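PDB 3TMG: glycine betaine, L-proline ABC transporter, glycine/betaine/L-proline-binding protein (ProX) from Borrelia burgdorferi, which binds glycine betaine and probably hands it, as the substrate-binding component, to a membrane ABC transporter for uptake. Local coordinates for residues F102-Y107 / W176-L181; K124-G129 / E154-S159. All blocks are in the same frame, centred on the assembly; numbering follows the deposited sequence.

Contact 1. Residues F102-Y107 / W176-L181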
ATOM      1  N   PHE A 102     -13.905  -1.604  -5.737  1.00 13.38           N
ATOM      2  CA  PHE A 102     -14.868  -2.450  -5.089  1.00 14.02           C
ATOM      3  C   PHE A 102     -14.662  -3.837  -5.709  1.00 13.92           C
ATOM      4  O   PHE A 102     -14.604  -3.990  -6.940  1.00 13.93           O
ATOM      5  CB  PHE A 102     -16.277  -1.953  -5.446  1.00 15.21           C
ATOM      6  CG  PHE A 102     -16.762  -0.729  -4.674  1.00 15.70           C
ATOM      7  CD1 PHE A 102     -15.949   0.356  -4.401  1.00 15.46           C
ATOM      8  CD2 PHE A 102     -18.090  -0.683  -4.257  1.00 16.87           C
ATOM      9  CE1 PHE A 102     -16.441   1.482  -3.737  1.00 16.12           C
ATOM     10  CE2 PHE A 102     -18.591   0.421  -3.570  1.00 17.62           C
ATOM     11  CZ  PHE A 102     -17.769   1.523  -3.321  1.00 16.91           C
ATOM     12  N   VAL A 103     -14.566  -4.845  -4.857  1.00 14.16           N
ATOM     13  CA  VAL A 103     -14.253  -6.191  -5.282  1.00 14.38           C
ATOM     14  C   VAL A 103     -15.257  -7.183  -4.740  1.00 15.43           C
ATOM     15  O   VAL A 103     -15.671  -7.121  -3.562  1.00 15.53           O
ATOM     16  CB  VAL A 103     -12.826  -6.577  -4.801  1.00 13.63           C
ATOM     17  CG1 VAL A 103     -12.552  -8.068  -4.969  1.00 13.98           C
ATOM     18  CG2 VAL A 103     -11.781  -5.748  -5.559  1.00 12.75           C
ATOM     19  N   VAL A 104     -15.680  -8.089  -5.618  1.00 16.45           N
ATOM     20  CA  VAL A 104     -16.544  -9.202  -5.244  1.00 17.59           C
ATOM     21  C   VAL A 104     -15.931 -10.496  -5.811  1.00 18.25           C
ATOM     22  O   VAL A 104     -15.184 -10.435  -6.766  1.00 17.77           O
ATOM     23  CB  VAL A 104     -17.975  -9.020  -5.814  1.00 18.57           C
ATOM     24  CG1 VAL A 104     -18.650  -7.765  -5.199  1.00 18.24           C
ATOM     25  CG2 VAL A 104     -17.939  -8.971  -7.346  1.00 18.48           C
ATOM     26  N   PRO A 105     -16.284 -11.670  -5.241  1.00 19.79           N
ATOM     27  CA  PRO A 105     -15.974 -12.951  -5.859  1.00 20.71           C
ATOM     28  C   PRO A 105     -16.568 -12.966  -7.248  1.00 21.69           C
ATOM     29  O   PRO A 105     -17.653 -12.403  -7.480  1.00 22.65           O
ATOM     30  CB  PRO A 105     -16.717 -13.953  -4.965  1.00 21.82           C
ATOM     31  CG  PRO A 105     -16.736 -13.289  -3.629  1.00 21.36           C
ATOM     32  CD  PRO A 105     -17.011 -11.847  -3.964  1.00 20.26           C
ATOM     33  N   SER A 106     -15.865 -13.599  -8.168  1.00 21.99           N
ATOM     34  CA  SER A 106     -16.314 -13.676  -9.552  1.00 23.21           C
ATOM     35  C   SER A 106     -17.672 -14.353  -9.723  1.00 25.33           C
ATOM     36  O   SER A 106     -18.362 -14.067 -10.690  1.00 25.91           O
ATOM     37  CB  SER A 106     -15.282 -14.406 -10.407  1.00 23.66           C
ATOM     38  OG  SER A 106     -14.116 -13.603 -10.457  1.00 22.44           O
ATOM     39  N   TYR A 107     -18.057 -15.229  -8.797  1.00 26.20           N
ATOM     40  CA  TYR A 107     -19.385 -15.850  -8.886  1.00 28.37           C
ATOM     41  C   TYR A 107     -20.560 -14.873  -8.580  1.00 29.48           C
ATOM     42  O   TYR A 107     -21.713 -15.205  -8.824  1.00 30.63           O
ATOM     43  CB  TYR A 107     -19.467 -17.139  -8.061  1.00 28.94           C
ATOM     44  CG  TYR A 107     -19.135 -16.965  -6.595  1.00 28.17           C
ATOM     45  CD1 TYR A 107     -19.974 -16.195  -5.746  1.00 28.16           C
ATOM     46  CD2 TYR A 107     -17.980 -17.537  -6.053  1.00 27.58           C
ATOM     47  CE1 TYR A 107     -19.673 -16.028  -4.402  1.00 27.59           C
ATOM     48  CE2 TYR A 107     -17.669 -17.370  -4.712  1.00 26.93           C
ATOM     49  CZ  TYR A 107     -18.524 -16.645  -3.903  1.00 26.97           C
ATOM     50  OH  TYR A 107     -18.216 -16.492  -2.605  1.00 26.99           O
ATOM     51  N   TRP A 176     -21.890 -14.093  -0.977  1.00 33.71           N
ATOM     52  CA  TRP A 176     -21.555 -12.794  -1.530  1.00 32.41           C
ATOM     53  C   TRP A 176     -20.840 -12.000  -0.477  1.00 30.11           C
ATOM     54  O   TRP A 176     -21.191 -12.046   0.697  1.00 30.83           O
ATOM     55  CB  TRP A 176     -22.795 -12.049  -2.014  1.00 33.87           C
ATOM     56  CG  TRP A 176     -23.517 -12.722  -3.161  1.00 35.20           C
ATOM     57  CD1 TRP A 176     -23.463 -14.064  -3.538  1.00 36.66           C
ATOM     58  CD2 TRP A 176     -24.432 -12.094  -4.122  1.00 35.90           C
ATOM     59  NE1 TRP A 176     -24.255 -14.302  -4.636  1.00 37.28           N
ATOM     60  CE2 TRP A 176     -24.869 -13.162  -5.034  1.00 37.09           C
ATOM     61  CE3 TRP A 176     -24.921 -10.796  -4.314  1.00 36.05           C
ATOM     62  CZ2 TRP A 176     -25.754 -12.919  -6.079  1.00 37.74           C
ATOM     63  CZ3 TRP A 176     -25.814 -10.563  -5.376  1.00 36.72           C
ATOM     64  CH2 TRP A 176     -26.225 -11.604  -6.230  1.00 38.02           C
ATOM     65  N   ILE A 177     -19.796 -11.301  -0.884  1.00 27.21           N
ATOM     66  CA  ILE A 177     -19.118 -10.351  -0.018  1.00 25.13           C
ATOM     67  C   ILE A 177     -18.624  -9.239  -0.955  1.00 23.51           C
ATOM     68  O   ILE A 177     -18.249  -9.503  -2.136  1.00 22.14           O
ATOM     69  CB  ILE A 177     -17.942 -11.007   0.788  1.00 24.81           C
ATOM     70  CG1 ILE A 177     -17.415 -10.066   1.885  1.00 24.26           C
ATOM     71  CG2 ILE A 177     -16.795 -11.446  -0.133  1.00 23.78           C
ATOM     72  CD1 ILE A 177     -16.312 -10.608   2.780  1.00 23.07           C
ATOM     73  N   LEU A 178     -18.649  -8.020  -0.417  1.00 22.09           N
ATOM     74  CA  LEU A 178     -18.104  -6.821  -1.047  1.00 20.64           C
ATOM     75  C   LEU A 178     -16.981  -6.256  -0.157  1.00 19.42           C
ATOM     76  O   LEU A 178     -17.193  -6.030   1.070  1.00 20.49           O
ATOM     77  CB  LEU A 178     -19.226  -5.793  -1.183  1.00 20.69           C
ATOM     78  CG  LEU A 178     -18.888  -4.425  -1.776  1.00 19.79           C
ATOM     79  CD1 LEU A 178     -18.405  -4.534  -3.218  1.00 18.68           C
ATOM     80  CD2 LEU A 178     -20.120  -3.538  -1.652  1.00 20.40           C
ATOM     81  N   VAL A 179     -15.796  -6.041  -0.746  1.00 17.82           N
ATOM     82  CA  VAL A 179     -14.626  -5.485  -0.021  1.00 16.58           C
ATOM     83  C   VAL A 179     -13.941  -4.418  -0.893  1.00 15.87           C
ATOM     84  O   VAL A 179     -14.070  -4.486  -2.121  1.00 15.84           O
ATOM     85  CB  VAL A 179     -13.575  -6.588   0.323  1.00 15.70           C
ATOM     86  CG1 VAL A 179     -14.141  -7.645   1.303  1.00 16.62           C
ATOM     87  CG2 VAL A 179     -12.970  -7.214  -0.937  1.00 15.13           C
ATOM     88  N   PRO A 180     -13.223  -3.454  -0.273  1.00 15.10           N
ATOM     89  CA  PRO A 180     -12.366  -2.639  -1.084  1.00 14.35           C
ATOM     90  C   PRO A 180     -11.048  -3.447  -1.190  1.00 14.32           C
ATOM     91  O   PRO A 180     -10.606  -4.045  -0.192  1.00 15.20           O
ATOM     92  CB  PRO A 180     -12.218  -1.351  -0.261  1.00 14.08           C
ATOM     93  CG  PRO A 180     -12.388  -1.791   1.166  1.00 14.94           C
ATOM     94  CD  PRO A 180     -13.295  -2.990   1.141  1.00 15.47           C
ATOM     95  N   LEU A 181     -10.543  -3.614  -2.396  1.00 13.71           N
ATOM     96  CA  LEU A 181      -9.258  -4.308  -2.593  1.00 13.05           C
ATOM     97  C   LEU A 181      -8.457  -3.495  -3.613  1.00 12.62           C
ATOM     98  O   LEU A 181      -8.903  -2.453  -4.081  1.00 12.74           O
ATOM     99  CB  LEU A 181      -9.414  -5.777  -3.023  1.00 13.09           C
ATOM    100  CG  LEU A 181      -8.926  -6.776  -1.958  1.00 13.22           C
ATOM    101  CD1 LEU A 181      -9.269  -8.215  -2.317  1.00 14.22           C
ATOM    102  CD2 LEU A 181      -7.413  -6.641  -1.713  1.00 12.95           C
TER
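The antiparallel pairing of strand 88-105 with strand 179-183 centres on Val103 and Val179, a hydrogen-bonded pair: Val103 N donates to Val179 O at 2.8 Å, and Val179 N returns a bond to Val103 O at 3.0 Å. Phe102 and Pro180 form the adjoining non-hydrogen-bonded pair. The ladder between the segments stops at these two bridges, consistent with the steep angle of 112° between the short strand axes. From Val104 onward the chain meets Ile177 O through carbon: Val104 CA makes a CH...O contact, and Pro105 CD approaches that oxygen to 3.2 Å. This buried carbonyl has no polar partner in the model.

On its other flank strand 88-105 bonds to strand 193-195, where Val104 pairs with Lys194, placing Val103 inside the sheet of this lobe. Val103 CG2, anti to its own carbonyl carbon, presses on Leu181 CB at 3.5 Å, tighter than usual carbon packing. Leu178 CD1 touches both Phe102 CD2, at 4.0 Å, and Val104 CG1, at 3.8 Å. The Pro105 and Ile177 side chains cross at about a right angle, Pro105 CD touching Ile177 CG2. Pro105 CB lies over one face of the Tyr107 ring, offset toward the rim; the Tyr107 hydroxyl bonds to Glu175 O.

Contact 2. Residues K124-G129 / E154-S159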
ATOM      1  N   LYS A 124     -25.576  -9.007   3.330  1.00 34.16           N
ATOM      2  CA  LYS A 124     -25.892  -8.645   4.718  1.00 34.58           C
ATOM      3  C   LYS A 124     -25.710  -7.126   5.000  1.00 33.75           C
ATOM      4  O   LYS A 124     -25.291  -6.724   6.087  1.00 33.29           O
ATOM      5  CB  LYS A 124     -25.087  -9.527   5.698  1.00 34.90           C
ATOM      6  N   ASN A 125     -26.023  -6.300   4.002  1.00 33.19           N
ATOM      7  CA  ASN A 125     -25.950  -4.829   4.107  1.00 32.92           C
ATOM      8  C   ASN A 125     -24.642  -4.234   4.624  1.00 32.12           C
ATOM      9  O   ASN A 125     -24.642  -3.230   5.347  1.00 32.56           O
ATOM     10  CB  ASN A 125     -27.167  -4.308   4.907  1.00 34.48           C
ATOM     11  CG  ASN A 125     -28.461  -4.605   4.209  1.00 35.82           C
ATOM     12  OD1 ASN A 125     -29.147  -5.581   4.533  1.00 37.73           O
ATOM     13  ND2 ASN A 125     -28.799  -3.795   3.227  1.00 35.35           N
ATOM     14  N   LYS A 126     -23.509  -4.829   4.224  1.00 30.57           N
ATOM     15  CA  LYS A 126     -22.207  -4.412   4.724  1.00 29.30           C
ATOM     16  C   LYS A 126     -21.176  -4.505   3.608  1.00 26.86           C
ATOM     17  O   LYS A 126     -21.288  -5.355   2.725  1.00 26.25           O
ATOM     18  CB  LYS A 126     -21.743  -5.305   5.887  1.00 30.70           C
ATOM     19  CG  LYS A 126     -22.552  -5.158   7.172  1.00 34.29           C
ATOM     20  CD  LYS A 126     -22.026  -6.114   8.222  1.00 36.31           C
ATOM     21  CE  LYS A 126     -22.702  -5.891   9.551  1.00 39.11           C
ATOM     22  NZ  LYS A 126     -22.305  -7.067  10.369  1.00 42.88           N
ATOM     23  N   MET A 127     -20.196  -3.607   3.667  1.00 25.17           N
ATOM     24  CA  MET A 127     -18.977  -3.707   2.880  1.00 23.11           C
ATOM     25  C   MET A 127     -17.854  -3.827   3.903  1.00 22.79           C
ATOM     26  O   MET A 127     -17.672  -2.954   4.777  1.00 23.05           O
ATOM     27  CB  MET A 127     -18.790  -2.475   2.011  1.00 22.04           C
ATOM     28  CG  MET A 127     -17.552  -2.543   1.106  1.00 20.19           C
ATOM     29  SD  MET A 127     -17.611  -1.182  -0.071  1.00 20.02           S
ATOM     30  CE  MET A 127     -16.210  -1.661  -1.130  1.00 17.77           C
ATOM     31  N   ILE A 128     -17.146  -4.941   3.832  1.00 22.24           N
ATOM     32  CA  ILE A 128     -16.119  -5.272   4.805  1.00 22.16           C
ATOM     33  C   ILE A 128     -14.816  -4.574   4.414  1.00 21.29           C
ATOM     34  O   ILE A 128     -14.134  -5.007   3.491  1.00 20.07           O
ATOM     35  CB  ILE A 128     -15.950  -6.817   4.913  1.00 22.40           C
ATOM     36  CG1 ILE A 128     -17.283  -7.503   5.274  1.00 23.93           C
ATOM     37  CG2 ILE A 128     -14.834  -7.190   5.885  1.00 22.75           C
ATOM     38  CD1 ILE A 128     -17.949  -6.955   6.545  1.00 24.53           C
ATOM     39  N   GLY A 129     -14.474  -3.489   5.126  1.00 21.05           N
ATOM     40  CA  GLY A 129     -13.342  -2.609   4.727  1.00 20.62           C
ATOM     41  C   GLY A 129     -12.063  -2.867   5.503  1.00 19.76           C
ATOM     42  O   GLY A 129     -11.934  -3.890   6.162  1.00 19.73           O
ATOM     43  N   GLU A 154     -23.407  -0.692   4.891  1.00 31.93           N
ATOM     44  CA  GLU A 154     -22.606  -0.123   5.957  1.00 32.61           C
ATOM     45  C   GLU A 154     -21.148  -0.483   5.709  1.00 31.15           C
ATOM     46  O   GLU A 154     -20.803  -1.653   5.574  1.00 30.32           O
ATOM     47  CB  GLU A 154     -23.093  -0.654   7.297  1.00 34.79           C
ATOM     48  CG  GLU A 154     -22.165  -0.412   8.473  1.00 36.36           C
ATOM     49  CD  GLU A 154     -22.503  -1.312   9.684  1.00 39.46           C
ATOM     50  OE1 GLU A 154     -23.509  -2.085   9.652  1.00 40.35           O
ATOM     51  OE2 GLU A 154     -21.731  -1.256  10.669  1.00 40.02           O
ATOM     52  N   LEU A 155     -20.282   0.529   5.635  1.00 30.01           N
ATOM     53  CA  LEU A 155     -18.878   0.277   5.434  1.00 28.94           C
ATOM     54  C   LEU A 155     -18.240   0.002   6.792  1.00 29.74           C
ATOM     55  O   LEU A 155     -18.312   0.854   7.702  1.00 29.72           O
ATOM     56  CB  LEU A 155     -18.207   1.476   4.748  1.00 27.20           C
ATOM     57  CG  LEU A 155     -16.690   1.460   4.699  1.00 26.14           C
ATOM     58  CD1 LEU A 155     -16.162   0.265   3.874  1.00 23.91           C
ATOM     59  CD2 LEU A 155     -16.156   2.776   4.140  1.00 26.24           C
ATOM     60  N   VAL A 156     -17.620  -1.166   6.929  1.00 28.15           N
ATOM     61  CA  VAL A 156     -17.102  -1.604   8.238  1.00 29.60           C
ATOM     62  C   VAL A 156     -15.602  -1.411   8.290  1.00 28.60           C
ATOM     63  O   VAL A 156     -14.879  -1.995   7.470  1.00 28.23           O
ATOM     64  CB  VAL A 156     -17.371  -3.108   8.517  1.00 30.09           C
ATOM     65  CG1 VAL A 156     -16.959  -3.480   9.938  1.00 30.88           C
ATOM     66  CG2 VAL A 156     -18.816  -3.481   8.258  1.00 31.12           C
ATOM     67  N   PRO A 157     -15.103  -0.618   9.252  1.00 28.08           N
ATOM     68  CA  PRO A 157     -13.647  -0.610   9.345  1.00 27.09           C
ATOM     69  C   PRO A 157     -13.101  -1.872  10.088  1.00 27.92           C
ATOM     70  O   PRO A 157     -13.742  -2.396  10.994  1.00 29.18           O
ATOM     71  CB  PRO A 157     -13.359   0.693  10.115  1.00 27.56           C
ATOM     72  CG  PRO A 157     -14.571   0.877  10.992  1.00 28.90           C
ATOM     73  CD  PRO A 157     -15.742   0.297  10.240  1.00 30.03           C
ATOM     74  N   SER A 158     -11.953  -2.375   9.673  1.00 26.73           N
ATOM     75  CA  SER A 158     -11.251  -3.391  10.437  1.00 27.30           C
ATOM     76  C   SER A 158      -9.772  -3.276  10.112  1.00 25.82           C
ATOM     77  O   SER A 158      -9.102  -2.375  10.629  1.00 26.46           O
ATOM     78  CB  SER A 158     -11.825  -4.812  10.194  1.00 27.67           C
ATOM     79  OG  SER A 158     -11.662  -5.273   8.853  1.00 27.97           O
ATOM     80  N   SER A 159      -9.267  -4.154   9.242  1.00 24.46           N
ATOM     81  CA  SER A 159      -7.851  -4.129   8.837  1.00 23.43           C
ATOM     82  C   SER A 159      -7.707  -4.974   7.581  1.00 21.96           C
ATOM     83  O   SER A 159      -8.627  -5.717   7.251  1.00 21.93           O
ATOM     84  CB  SER A 159      -6.977  -4.715   9.967  1.00 24.62           C
ATOM     85  OG  SER A 159      -7.324  -6.084  10.208  1.00 25.76           O
TER
HETATM   86  O   HOH W   1     -25.253  -3.357   8.174  1.00 35.92           O
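Asn125 O is gripped twice, by Glu154 N at 2.9 Å and by a water. Glu154 N stands 42° out of the Asn125 carbonyl plane. The water donates to Asn125 O and also to Glu154 OE1, the latter at 2.6 Å, so it ties the Glu154 carboxylate back to the backbone carbonyl that receives its own N-H. Glu154 CG is anti to the backbone N (chi1 166°) and the chain runs on extended. Lys126 lies beside it and points the same way, but Lys126 NZ stays 5.2 Å from Glu154 OE1, too far for a salt bridge.

From Asn125 the ladder continues as in a parallel sheet: Met127 N donates to Glu154 O, Val156 N to Met127 O, and Gly129 N to Val156 O. These strands are the two arms of a beta-alpha-beta unit whose connecting helix is 135-146. On the Met127 face, Leu155 CD1 reaches Met127 CG at 4.2 Å and also rests on Gly129 CA, while Leu155 itself packs on Gln137, Glu141 and Leu144 of that helix. On the other face Ile128 CD1 meets Val156 CG2 at 4.0 Å, the two side chains running alongside each other.

Past Gly129 the backbone pairing goes on from Ser158 to Ile130. Beside it Ser158 OG adds a side-chain bond to Gly129 O at 3.0 Å, tilted 27° from the carbonyl plane. Ser159 OG separately caps the next helix at Val162 N. At the Asn125 end a water does the bridging, and the Lys126-Glu154 attraction is probably weak and solvent-screened.

In the fold
Contact 2 is nested along the chain within the loop closed by contact 1: strand 88-105 is followed by 126-128, helix 135-146, strand 154-156, helix 160-172 and strand 179-183. The centres lie about 11 Å apart, on the same side of the chain's centre. Segment 176-181 joins them directly, because Leu178 O is 3.0 Å from Ile128 N, a probable hydrogen bond, and Pro180 CD packs on Ile128 O. Both contacts therefore belong to one lobe of the periplasmic-binding-protein fold. Thr136, which binds glycine betaine, lies in the first turn of helix 135-146, between the strands of contact 2, and the Leu181 side chain is about 8 Å from the bound ligand.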